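Local coordinates for extracellular ligand-binding receptor (Sphaerobacter thermophilus, PDB 4ZPJ), which probably binds a small ligand outside the membrane and delivers it to an ABC transporter, as the substrate-binding proteins of its family do, at residues A[187-201]-A[216-230]. Sequence-based numbering, arbitrary orientation.
Sequences YETLGYRRMVLHAAD and FEQAGGEIVDEVVAP. With ZN (zinc ion), chain E; ZN (zinc ion), chain G.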
ATOM      1  N   TYR A 187      10.205  19.689   2.763  1.00 40.24           N
ATOM      2  CA  TYR A 187      10.588  20.749   3.681  1.00 40.67           C
ATOM      3  C   TYR A 187      12.096  20.740   3.928  1.00 43.37           C
ATOM      4  O   TYR A 187      12.769  21.762   3.729  1.00 43.96           O
ATOM      5  CB  TYR A 187       9.885  20.614   5.033  1.00 38.86           C
ATOM      6  CG  TYR A 187      10.068  21.858   5.892  1.00 41.19           C
ATOM      7  CD1 TYR A 187      11.162  22.008   6.751  1.00 46.60           C
ATOM      8  CD2 TYR A 187       9.148  22.882   5.856  1.00 44.12           C
ATOM      9  CE1 TYR A 187      11.305  23.166   7.527  1.00 48.20           C
ATOM     10  CE2 TYR A 187       9.288  24.019   6.614  1.00 45.62           C
ATOM     11  CZ  TYR A 187      10.369  24.156   7.435  1.00 48.25           C
ATOM     12  OH  TYR A 187      10.453  25.293   8.185  1.00 55.14           O
ATOM     13  N   GLU A 188      12.598  19.608   4.427  1.00 43.70           N
ATOM     14  CA  GLU A 188      13.985  19.519   4.922  1.00 48.04           C
ATOM     15  C   GLU A 188      15.028  19.586   3.805  1.00 46.77           C
ATOM     16  O   GLU A 188      16.009  20.258   3.950  1.00 51.01           O
ATOM     17  CB  GLU A 188      14.242  18.212   5.688  1.00 46.12           C
ATOM     18  CG  GLU A 188      13.273  17.871   6.803  1.00 49.40           C
ATOM     19  CD  GLU A 188      13.325  18.841   7.967  1.00 53.66           C
ATOM     20  OE1 GLU A 188      12.553  18.630   8.938  1.00 60.10           O
ATOM     21  OE2 GLU A 188      14.143  19.781   7.938  1.00 50.04           O
ATOM     22  N   THR A 189      14.847  18.811   2.745  1.00 45.45           N
ATOM     23  CA  THR A 189      15.830  18.725   1.650  1.00 46.94           C
ATOM     24  C   THR A 189      15.450  19.686   0.504  1.00 45.11           C
ATOM     25  O   THR A 189      16.251  20.503   0.096  1.00 45.10           O
ATOM     26  CB  THR A 189      15.930  17.274   1.161  1.00 46.29           C
ATOM     27  OG1 THR A 189      16.157  16.443   2.295  1.00 51.26           O
ATOM     28  CG2 THR A 189      17.069  17.051   0.125  1.00 48.12           C
ATOM     29  N   LEU A 190      14.222  19.651   0.020  1.00 41.67           N
ATOM     30  CA  LEU A 190      13.919  20.508  -1.149  1.00 43.67           C
ATOM     31  C   LEU A 190      13.685  21.996  -0.855  1.00 47.44           C
ATOM     32  O   LEU A 190      13.644  22.818  -1.795  1.00 50.63           O
ATOM     33  CB  LEU A 190      12.719  19.949  -1.950  1.00 41.23           C
ATOM     34  CG  LEU A 190      12.953  18.530  -2.478  1.00 40.59           C
ATOM     35  CD1 LEU A 190      11.655  17.946  -3.092  1.00 37.40           C
ATOM     36  CD2 LEU A 190      14.146  18.505  -3.464  1.00 41.27           C
ATOM     37  N   GLY A 191      13.495  22.366   0.410  1.00 45.42           N
ATOM     38  CA  GLY A 191      13.351  23.773   0.729  1.00 45.90           C
ATOM     39  C   GLY A 191      11.967  24.358   0.564  1.00 47.36           C
ATOM     40  O   GLY A 191      11.790  25.570   0.681  1.00 47.03           O
ATOM     41  N   TYR A 192      10.964  23.518   0.329  1.00 46.99           N
ATOM     42  CA  TYR A 192       9.615  24.023   0.090  1.00 45.25           C
ATOM     43  C   TYR A 192       8.975  24.458   1.390  1.00 44.90           C
ATOM     44  O   TYR A 192       9.133  23.820   2.428  1.00 45.45           O
ATOM     45  CB  TYR A 192       8.741  22.941  -0.599  1.00 44.61           C
ATOM     46  CG  TYR A 192       9.267  22.448  -1.925  1.00 43.13           C
ATOM     47  CD1 TYR A 192      10.087  23.250  -2.751  1.00 46.42           C
ATOM     48  CD2 TYR A 192       8.906  21.201  -2.387  1.00 43.35           C
ATOM     49  CE1 TYR A 192      10.572  22.766  -3.977  1.00 45.93           C
ATOM     50  CE2 TYR A 192       9.379  20.709  -3.585  1.00 44.84           C
ATOM     51  CZ  TYR A 192      10.204  21.480  -4.376  1.00 47.26           C
ATOM     52  OH  TYR A 192      10.641  20.918  -5.572  1.00 51.76           O
ATOM     53  N   ARG A 193       8.233  25.546   1.336  1.00 46.41           N
ATOM     54  CA  ARG A 193       7.641  26.108   2.536  1.00 47.64           C
ATOM     55  C   ARG A 193       6.143  26.185   2.469  1.00 47.23           C
ATOM     56  O   ARG A 193       5.480  26.165   3.515  1.00 45.72           O
ATOM     57  CB  ARG A 193       8.218  27.508   2.843  1.00 49.96           C
ATOM     58  CG  ARG A 193       9.702  27.477   3.179  1.00 51.88           C
ATOM     59  CD  ARG A 193       9.930  26.682   4.465  1.00 51.17           C
ATOM     60  NE  ARG A 193      11.338  26.517   4.825  1.00 53.09           N
ATOM     61  CZ  ARG A 193      12.108  25.444   4.581  1.00 53.13           C
ATOM     62  NH1 ARG A 193      11.661  24.353   3.930  1.00 48.00           N
ATOM     63  NH2 ARG A 193      13.367  25.464   5.012  1.00 50.34           N
ATOM     64  N   ARG A 194       5.610  26.302   1.261  1.00 47.64           N
ATOM     65  CA  ARG A 194       4.187  26.514   1.053  1.00 49.03           C
ATOM     66  C   ARG A 194       3.750  25.546  -0.025  1.00 46.25           C
ATOM     67  O   ARG A 194       4.339  25.533  -1.108  1.00 46.58           O
ATOM     68  CB  ARG A 194       4.008  27.961   0.590  1.00 55.76           C
ATOM     69  CG  ARG A 194       3.879  28.996   1.712  1.00 62.35           C
ATOM     70  CD  ARG A 194       4.612  30.343   1.487  1.00 71.57           C
ATOM     71  NE  ARG A 194       4.438  31.048   0.193  1.00 79.62           N
ATOM     72  CZ  ARG A 194       5.323  31.082  -0.833  1.00 86.67           C
ATOM     73  NH1 ARG A 194       5.014  31.769  -1.930  1.00 83.90           N
ATOM     74  NH2 ARG A 194       6.506  30.428  -0.810  1.00 86.87           N
HETATM   75  N   MSE A 195       2.753  24.714   0.218  1.00 43.77           N
HETATM   76  CA  MSE A 195       2.358  23.737  -0.814  1.00 42.43           C
HETATM   77  C   MSE A 195       0.882  23.720  -1.062  1.00 43.09           C
HETATM   78  O   MSE A 195       0.120  24.131  -0.196  1.00 42.01           O
HETATM   79  CB  MSE A 195       2.845  22.332  -0.468  1.00 41.00           C
HETATM   80  CG  MSE A 195       4.366  22.246  -0.598  1.00 40.10           C
HETATM   81 SE   MSE A 195       5.097  20.447  -0.463  0.65 39.86          SE
HETATM   82  CE  MSE A 195       3.977  19.542  -1.839  1.00 38.16           C
ATOM     83  N   VAL A 196       0.517  23.289  -2.278  1.00 43.69           N
ATOM     84  CA  VAL A 196      -0.841  22.973  -2.701  1.00 43.92           C
ATOM     85  C   VAL A 196      -1.019  21.471  -2.731  1.00 41.72           C
ATOM     86  O   VAL A 196      -0.107  20.720  -3.151  1.00 43.08           O
ATOM     87  CB  VAL A 196      -1.137  23.484  -4.119  1.00 46.63           C
ATOM     88  CG1 VAL A 196      -2.524  23.079  -4.600  1.00 46.99           C
ATOM     89  CG2 VAL A 196      -1.056  24.993  -4.143  1.00 51.12           C
ATOM     90  N   LEU A 197      -2.200  21.029  -2.316  1.00 40.70           N
ATOM     91  CA  LEU A 197      -2.533  19.613  -2.307  1.00 40.94           C
ATOM     92  C   LEU A 197      -3.643  19.315  -3.296  1.00 41.72           C
ATOM     93  O   LEU A 197      -4.587  20.082  -3.426  1.00 43.59           O
ATOM     94  CB  LEU A 197      -3.015  19.197  -0.922  1.00 41.38           C
ATOM     95  CG  LEU A 197      -2.143  19.441   0.293  1.00 40.55           C
ATOM     96  CD1 LEU A 197      -2.773  18.782   1.519  1.00 41.67           C
ATOM     97  CD2 LEU A 197      -0.772  18.860   0.014  1.00 40.46           C
ATOM     98  N   HIS A 198      -3.552  18.168  -3.939  1.00 40.04           N
ATOM     99  CA  HIS A 198      -4.551  17.754  -4.846  1.00 43.02           C
ATOM    100  C   HIS A 198      -4.803  16.280  -4.760  1.00 41.87           C
ATOM    101  O   HIS A 198      -3.854  15.511  -4.651  1.00 47.43           O
ATOM    102  CB  HIS A 198      -4.107  18.115  -6.265  1.00 44.35           C
ATOM    103  CG  HIS A 198      -4.879  17.420  -7.321  1.00 43.43           C
ATOM    104  ND1 HIS A 198      -6.189  17.733  -7.593  1.00 44.46           N
ATOM    105  CD2 HIS A 198      -4.544  16.412  -8.159  1.00 43.63           C
ATOM    106  CE1 HIS A 198      -6.614  16.985  -8.587  1.00 43.78           C
ATOM    107  NE2 HIS A 198      -5.644  16.163  -8.938  1.00 44.08           N
ATOM    108  N   ALA A 199      -6.070  15.874  -4.790  1.00 41.25           N
ATOM    109  CA  ALA A 199      -6.416  14.456  -4.828  1.00 40.06           C
ATOM    110  C   ALA A 199      -7.683  14.149  -5.530  1.00 41.46           C
ATOM    111  O   ALA A 199      -8.570  14.996  -5.632  1.00 43.57           O
ATOM    112  CB  ALA A 199      -6.537  13.905  -3.423  1.00 39.39           C
ATOM    113  N   ALA A 200      -7.803  12.894  -5.949  1.00 41.91           N
ATOM    114  CA  ALA A 200      -9.081  12.366  -6.377  1.00 46.20           C
ATOM    115  C   ALA A 200     -10.012  12.451  -5.181  1.00 47.11           C
ATOM    116  O   ALA A 200      -9.573  12.279  -4.035  1.00 50.32           O
ATOM    117  CB  ALA A 200      -8.940  10.921  -6.816  1.00 45.19           C
ATOM    118  N   ASP A 201     -11.277  12.700  -5.444  1.00 48.47           N
ATOM    119  CA  ASP A 201     -12.250  12.988  -4.394  1.00 51.35           C
ATOM    120  C   ASP A 201     -12.874  11.715  -3.886  1.00 51.45           C
ATOM    121  O   ASP A 201     -14.017  11.364  -4.260  1.00 53.20           O
ATOM    122  CB  ASP A 201     -13.371  13.881  -4.941  1.00 56.16           C
ATOM    123  CG  ASP A 201     -14.222  14.535  -3.831  1.00 58.75           C
ATOM    124  OD1 ASP A 201     -14.055  14.168  -2.627  1.00 58.58           O
ATOM    125  OD2 ASP A 201     -15.033  15.443  -4.179  1.00 60.47           O
ATOM    126  N   PHE A 216       3.766  17.996   6.868  1.00 40.23           N
ATOM    127  CA  PHE A 216       4.377  19.177   6.259  1.00 38.49           C
ATOM    128  C   PHE A 216       4.203  20.248   7.254  1.00 39.66           C
ATOM    129  O   PHE A 216       5.096  21.061   7.432  1.00 42.94           O
ATOM    130  CB  PHE A 216       3.766  19.494   4.872  1.00 40.76           C
ATOM    131  CG  PHE A 216       4.473  20.584   4.087  1.00 39.50           C
ATOM    132  CD1 PHE A 216       5.766  20.432   3.670  1.00 40.62           C
ATOM    133  CD2 PHE A 216       3.807  21.748   3.737  1.00 41.37           C
ATOM    134  CE1 PHE A 216       6.421  21.436   2.949  1.00 41.34           C
ATOM    135  CE2 PHE A 216       4.426  22.762   3.003  1.00 40.91           C
ATOM    136  CZ  PHE A 216       5.739  22.606   2.606  1.00 43.15           C
ATOM    137  N   GLU A 217       3.075  20.244   7.951  1.00 43.43           N
ATOM    138  CA  GLU A 217       2.781  21.289   8.947  1.00 47.97           C
ATOM    139  C   GLU A 217       3.663  21.144  10.187  1.00 46.96           C
ATOM    140  O   GLU A 217       4.156  22.122  10.688  1.00 46.84           O
ATOM    141  CB  GLU A 217       1.290  21.333   9.345  1.00 50.80           C
ATOM    142  CG  GLU A 217       0.438  22.022   8.290  1.00 54.84           C
ATOM    143  CD  GLU A 217      -1.034  22.150   8.642  1.00 54.93           C
ATOM    144  OE1 GLU A 217      -1.481  21.588   9.651  1.00 63.89           O
ATOM    145  OE2 GLU A 217      -1.745  22.803   7.877  1.00 55.03           O
ATOM    146  N   GLN A 218       3.856  19.925  10.646  1.00 48.58           N
ATOM    147  CA  GLN A 218       4.777  19.663  11.747  1.00 51.28           C
ATOM    148  C   GLN A 218       6.192  20.081  11.460  1.00 49.69           C
ATOM    149  O   GLN A 218       6.861  20.497  12.371  1.00 48.18           O
ATOM    150  CB  GLN A 218       4.773  18.183  12.098  1.00 54.49           C
ATOM    151  CG  GLN A 218       3.464  17.783  12.751  1.00 60.27           C
ATOM    152  CD  GLN A 218       3.356  16.317  13.149  1.00 68.70           C
ATOM    153  OE1 GLN A 218       4.191  15.469  12.785  1.00 66.35           O
ATOM    154  NE2 GLN A 218       2.311  16.013  13.930  1.00 76.06           N
ATOM    155  N   ALA A 219       6.683  19.994  10.211  1.00 49.79           N
ATOM    156  CA  ALA A 219       8.054  20.484   9.946  1.00 47.13           C
ATOM    157  C   ALA A 219       8.152  21.987   9.880  1.00 48.90           C
ATOM    158  O   ALA A 219       9.266  22.525   9.820  1.00 50.71           O
ATOM    159  CB  ALA A 219       8.644  19.888   8.695  1.00 46.70           C
ATOM    160  N   GLY A 220       7.010  22.674   9.912  1.00 48.73           N
ATOM    161  CA  GLY A 220       6.989  24.133   9.779  1.00 48.39           C
ATOM    162  C   GLY A 220       6.484  24.648   8.437  1.00 48.36           C
ATOM    163  O   GLY A 220       6.519  25.833   8.210  1.00 49.14           O
ATOM    164  N   GLY A 221       5.977  23.792   7.546  1.00 46.60           N
ATOM    165  CA  GLY A 221       5.482  24.270   6.251  1.00 43.66           C
ATOM    166  C   GLY A 221       4.041  24.728   6.343  1.00 45.56           C
ATOM    167  O   GLY A 221       3.390  24.572   7.358  1.00 46.31           O
ATOM    168  N   GLU A 222       3.507  25.291   5.278  1.00 48.31           N
ATOM    169  CA  GLU A 222       2.069  25.610   5.287  1.00 57.25           C
ATOM    170  C   GLU A 222       1.381  25.174   3.971  1.00 51.77           C
ATOM    171  O   GLU A 222       1.997  25.157   2.924  1.00 45.70           O
ATOM    172  CB  GLU A 222       1.788  27.087   5.726  1.00 63.72           C
ATOM    173  CG  GLU A 222       0.942  27.216   7.034  1.00 73.44           C
ATOM    174  CD  GLU A 222       1.701  27.392   8.390  1.00 79.21           C
ATOM    175  OE1 GLU A 222       1.267  26.795   9.418  1.00 81.65           O
ATOM    176  OE2 GLU A 222       2.686  28.167   8.478  1.00 82.01           O
ATOM    177  N   ILE A 223       0.123  24.767   4.101  1.00 51.04           N
ATOM    178  CA  ILE A 223      -0.724  24.353   3.005  1.00 50.37           C
ATOM    179  C   ILE A 223      -1.628  25.525   2.669  1.00 53.46           C
ATOM    180  O   ILE A 223      -2.397  25.966   3.506  1.00 54.86           O
ATOM    181  CB  ILE A 223      -1.618  23.157   3.413  1.00 48.12           C
ATOM    182  CG1 ILE A 223      -0.748  21.979   3.858  1.00 45.18           C
ATOM    183  CG2 ILE A 223      -2.570  22.759   2.270  1.00 47.06           C
ATOM    184  CD1 ILE A 223       0.218  21.508   2.824  1.00 44.07           C
ATOM    185  N   VAL A 224      -1.534  26.000   1.438  1.00 54.80           N
ATOM    186  CA  VAL A 224      -2.295  27.131   0.986  1.00 56.51           C
ATOM    187  C   VAL A 224      -3.680  26.777   0.363  1.00 56.18           C
ATOM    188  O   VAL A 224      -4.563  27.612   0.383  1.00 56.43           O
ATOM    189  CB  VAL A 224      -1.454  27.982  -0.021  1.00 60.28           C
ATOM    190  CG1 VAL A 224      -0.104  28.376   0.576  1.00 59.54           C
ATOM    191  CG2 VAL A 224      -1.266  27.255  -1.359  1.00 60.14           C
ATOM    192  N   ASP A 225      -3.854  25.600  -0.246  1.00 56.81           N
ATOM    193  CA  ASP A 225      -5.176  25.184  -0.795  1.00 56.77           C
ATOM    194  C   ASP A 225      -5.214  23.697  -1.021  1.00 54.06           C
ATOM    195  O   ASP A 225      -4.167  23.084  -1.135  1.00 50.55           O
ATOM    196  CB  ASP A 225      -5.518  25.881  -2.140  1.00 62.85           C
ATOM    197  CG  ASP A 225      -7.064  25.971  -2.406  1.00 67.48           C
ATOM    198  OD1 ASP A 225      -7.806  25.230  -1.739  1.00 73.09           O
ATOM    199  OD2 ASP A 225      -7.550  26.783  -3.251  1.00 71.93           O
ATOM    200  N   GLU A 226      -6.427  23.133  -1.057  1.00 54.87           N
ATOM    201  CA  GLU A 226      -6.687  21.740  -1.440  1.00 54.32           C
ATOM    202  C   GLU A 226      -7.601  21.780  -2.651  1.00 55.39           C
ATOM    203  O   GLU A 226      -8.623  22.454  -2.634  1.00 54.11           O
ATOM    204  CB  GLU A 226      -7.409  20.972  -0.326  1.00 59.13           C
ATOM    205  CG  GLU A 226      -6.740  20.995   1.055  1.00 63.88           C
ATOM    206  CD  GLU A 226      -7.413  20.064   2.088  1.00 70.42           C
ATOM    207  OE1 GLU A 226      -6.953  20.045   3.262  1.00 71.98           O
ATOM    208  OE2 GLU A 226      -8.403  19.352   1.762  1.00 72.62           O
ATOM    209  N   VAL A 227      -7.222  21.063  -3.701  1.00 53.49           N
ATOM    210  CA  VAL A 227      -8.022  20.930  -4.882  1.00 51.82           C
ATOM    211  C   VAL A 227      -8.343  19.453  -5.132  1.00 52.56           C
ATOM    212  O   VAL A 227      -7.474  18.568  -5.311  1.00 50.30           O
ATOM    213  CB  VAL A 227      -7.328  21.512  -6.129  1.00 54.36           C
ATOM    214  CG1 VAL A 227      -8.250  21.422  -7.354  1.00 53.49           C
ATOM    215  CG2 VAL A 227      -6.932  22.965  -5.902  1.00 55.42           C
ATOM    216  N   VAL A 228      -9.616  19.201  -5.217  1.00 51.41           N
ATOM    217  CA  VAL A 228     -10.104  17.884  -5.385  1.00 54.33           C
ATOM    218  C   VAL A 228     -10.791  17.739  -6.756  1.00 55.75           C
ATOM    219  O   VAL A 228     -11.371  18.696  -7.284  1.00 59.33           O
ATOM    220  CB  VAL A 228     -10.979  17.611  -4.182  1.00 60.11           C
ATOM    221  CG1 VAL A 228     -12.294  17.009  -4.572  1.00 64.68           C
ATOM    222  CG2 VAL A 228     -10.177  16.769  -3.182  1.00 61.53           C
ATOM    223  N   ALA A 229     -10.674  16.549  -7.347  1.00 54.20           N
ATOM    224  CA  ALA A 229     -11.239  16.254  -8.660  1.00 54.16           C
ATOM    225  C   ALA A 229     -12.035  14.965  -8.585  1.00 52.02           C
ATOM    226  O   ALA A 229     -11.560  14.049  -7.948  1.00 49.90           O
ATOM    227  CB  ALA A 229     -10.116  16.116  -9.667  1.00 54.41           C
ATOM    228  N   PRO A 230     -13.254  14.894  -9.204  1.00 51.43           N
ATOM    229  CA  PRO A 230     -14.006  13.631  -9.047  1.00 50.90           C
ATOM    230  C   PRO A 230     -13.254  12.421  -9.561  1.00 50.13           C
ATOM    231  O   PRO A 230     -12.444  12.524 -10.485  1.00 47.47           O
ATOM    232  CB  PRO A 230     -15.258  13.828  -9.908  1.00 53.21           C
ATOM    233  CG  PRO A 230     -15.374  15.308 -10.133  1.00 55.41           C
ATOM    234  CD  PRO A 230     -13.968  15.866 -10.047  1.00 52.16           C
TER
HETATM  235 ZN    ZN E 504      12.459  19.923  10.566  1.00 66.08          ZN
HETATM  236 ZN    ZN G 506     -14.621  14.570  -0.798  1.00 72.02          ZN
HETATM  237  O   HOH W   1     -15.505  12.545  -0.436  1.00 52.27           O
HETATM  238  O   HOH W   2     -14.614  16.523  -1.213  1.00 60.69           O
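M195 and F216 meet at the tight end of a parallel beta-alpha-beta unit of the periplasmic-binding-protein fold, in which helix 203-218 links strand 194-200 to the edge strand 222-229. The selenium of M195 sits over one face of the F216 ring, SE 4.0 Å from its centroid, a Met-aromatic contact; CA of G221 lies over the opposite face, so the ring is clamped on both sides. Nearby, Y187, with CG anti to its own N (chi1 -169°), turns its ring onto the end of helix 203-218: CB of A219 makes a CH-pi contact over one face, 4.0 Å from the centroid, while NH1 of R193 lies 3.4 Å above the other, over its centre. That NH1 also bonds Y187 O, at 2.8 Å, and Y192 O. With an alanine here, the A219 methyl and the R193 guanidinium would probably lose the ring that separates them, leaving a gap, though NH1 would keep its two carbonyls. G220, with positive phi, ends helix 203-218 in a Schellman motif.

The solvent side is looser. M195 pairs with I223 but L197 with E226, one residue extra; V224 N still bonds M195 O at 3.0 Å. E222 and E226 lie exposed, E226 pairing with R213. D201 OD1 binds a zinc ion at 2.0 Å, with H206 and two waters. Further in, H198 ND1 reaches V227 O at 2.7 Å, from the face opposite A199 N.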